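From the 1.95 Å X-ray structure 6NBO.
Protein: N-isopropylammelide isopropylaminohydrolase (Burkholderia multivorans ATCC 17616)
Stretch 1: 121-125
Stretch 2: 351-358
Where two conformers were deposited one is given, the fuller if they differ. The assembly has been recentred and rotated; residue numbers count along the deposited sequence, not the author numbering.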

# COMPACT_ATOMS: atom_id res chain seq x y z
N THR A 121 5.47 8.27 -0.96
CA THR A 121 5.07 9.28 0.02
C THR A 121 3.76 8.92 0.72
O THR A 121 3.28 9.70 1.55
CB THR A 121 4.92 10.65 -0.67
OG1 THR A 121 3.94 10.55 -1.70
CG2 THR A 121 6.26 11.07 -1.27
N ARG A 122 3.18 7.78 0.38
CA ARG A 122 1.94 7.30 0.98
C ARG A 122 2.07 5.80 1.20
O ARG A 122 2.41 5.07 0.26
CB ARG A 122 0.76 7.63 0.08
CG ARG A 122 0.66 9.13 -0.23
CD ARG A 122 -0.68 9.51 -0.68
NE ARG A 122 -0.70 10.78 -1.40
CZ ARG A 122 -1.67 11.67 -1.27
NH1 ARG A 122 -2.65 11.43 -0.41
NH2 ARG A 122 -1.68 12.79 -1.99
N ILE A 123 1.79 5.35 2.42
CA ILE A 123 1.97 3.94 2.78
C ILE A 123 0.76 3.47 3.57
O ILE A 123 0.36 4.11 4.54
CB ILE A 123 3.24 3.73 3.63
CG1 ILE A 123 4.50 4.27 2.93
CG2 ILE A 123 3.36 2.24 4.03
CD1 ILE A 123 5.80 4.07 3.76
N ARG A 124 0.19 2.33 3.16
CA ARG A 124 -0.74 1.59 4.01
C ARG A 124 0.01 0.40 4.61
O ARG A 124 0.49 -0.48 3.88
CB ARG A 124 -1.96 1.09 3.23
CG ARG A 124 -2.88 0.20 4.11
CD ARG A 124 -4.18 -0.21 3.39
NE ARG A 124 -5.09 0.92 3.25
CZ ARG A 124 -6.34 0.83 2.82
NH1 ARG A 124 -6.85 -0.36 2.51
NH2 ARG A 124 -7.08 1.93 2.71
N THR A 125 0.11 0.38 5.93
CA THR A 125 0.80 -0.70 6.60
C THR A 125 -0.16 -1.41 7.55
O THR A 125 -0.98 -0.78 8.21
CB THR A 125 2.03 -0.24 7.40
OG1 THR A 125 2.70 -1.39 7.95
CG2 THR A 125 1.64 0.71 8.54
N GLY A 351 -7.76 3.25 -4.53
CA GLY A 351 -8.17 2.08 -3.76
C GLY A 351 -8.04 2.29 -2.27
O GLY A 351 -8.89 1.85 -1.50
N CYS A 352 -6.97 2.96 -1.83
CA CYS A 352 -6.74 3.16 -0.40
C CYS A 352 -7.44 4.39 0.16
O CYS A 352 -7.44 4.58 1.38
CB CYS A 352 -5.24 3.29 -0.11
SG CYS A 352 -4.30 1.78 -0.40
N GLY A 353 -8.01 5.24 -0.69
CA GLY A 353 -8.61 6.46 -0.17
C GLY A 353 -7.59 7.51 0.22
O GLY A 353 -7.85 8.30 1.14
N PHE A 354 -6.43 7.52 -0.42
CA PHE A 354 -5.46 8.61 -0.29
C PHE A 354 -5.94 9.78 -1.14
O PHE A 354 -6.01 9.67 -2.36
CB PHE A 354 -4.09 8.15 -0.77
CG PHE A 354 -3.36 7.27 0.21
CD1 PHE A 354 -2.99 7.76 1.46
CD2 PHE A 354 -3.01 5.96 -0.12
CE1 PHE A 354 -2.29 6.96 2.36
CE2 PHE A 354 -2.31 5.15 0.79
CZ PHE A 354 -1.96 5.66 2.03
N ASP A 355 -6.27 10.90 -0.50
CA ASP A 355 -6.90 12.03 -1.17
C ASP A 355 -5.86 13.01 -1.73
O ASP A 355 -4.67 12.95 -1.39
CB ASP A 355 -7.83 12.76 -0.21
CG ASP A 355 -8.89 11.84 0.38
OD1 ASP A 355 -9.56 11.12 -0.39
OD2 ASP A 355 -9.03 11.82 1.63
N ALA A 356 -6.33 13.94 -2.57
CA ALA A 356 -5.49 15.01 -3.14
C ALA A 356 -4.26 14.44 -3.84
O ALA A 356 -3.14 14.93 -3.70
CB ALA A 356 -5.08 16.01 -2.06
N TYR A 357 -4.48 13.38 -4.61
CA TYR A 357 -3.42 12.64 -5.26
C TYR A 357 -3.23 13.10 -6.70
O TYR A 357 -4.19 13.42 -7.39
CB TYR A 357 -3.73 11.14 -5.24
CG TYR A 357 -2.58 10.33 -5.78
CD1 TYR A 357 -1.50 10.03 -4.96
CD2 TYR A 357 -2.55 9.91 -7.11
CE1 TYR A 357 -0.41 9.33 -5.44
CE2 TYR A 357 -1.46 9.21 -7.60
CZ TYR A 357 -0.40 8.92 -6.75
OH TYR A 357 0.69 8.23 -7.21
N GLY A 358 -1.98 13.11 -7.16
CA GLY A 358 -1.72 13.33 -8.57
C GLY A 358 -0.81 14.50 -8.85
O GLY A 358 -0.14 15.01 -7.94
O HOH W 1 -0.19 13.76 -4.41

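Residues 121-125 form part of a longer β-strand. Residues 351-358 carry the end of a helix and the loop that follows it. The backbones stay well apart: R122 CA lies 7.6 Å from F354 CA, and R124 CA lies 7.6 Å from C352 CA. Side chains fill the gap. Strand alternation sets which ones: R122 and R124 point toward the second stretch, while I123 between them points away.

R122 contributes most. Its chi1 is m, and chi2 and chi3 are both t, so the chain is extended and carries the guanidinium past F354 to the loop backbone. There NH1 donates a hydrogen bond to D355 O at 2.7 Å. R122 NH2 makes weak hydrogen bonds to D355 O and A356 O, each at 3.1 Å. Both carbonyls lie near the guanidinium plane, where the N-H groups point. The D355 CA-to-CB bond points away, and it is the backbone carbonyl that meets the arginine; D355 OD2 is 6.7 Å from R122 NH1. A water accepts from R122 NH2 at 3.0 Å and, weakly, from G358 N at 3.3 Å, linking the stretches again.

The F354 side chain, chi1 m, points toward the strand. Its ring lies flat against R122 CB, which sits 3.8 Å from the ring centroid and almost on the ring normal, a CH-pi contact. The ring edge reaches the strand backbone, with CZ 3.8 Å from I123 O. Y357, chi1 t, brings CD1 over one face of the R122 guanidinium, 3.7 Å from NE.

R124 is t at chi1 and chi2, then turns at chi3 to m, with its guanidinium beside C352. Its NE, NH1 and NH2 are hydrogen-bonded elsewhere in the structure. C352 CB lies over one face of the guanidinium, 3.6 Å from R124 NH2. R124 NH2 is also 3.0 Å from C352 O. G353 ends the helix in a Schellman motif. Its positive phi would jam a CB against the preceding carbonyl, which calls for glycine.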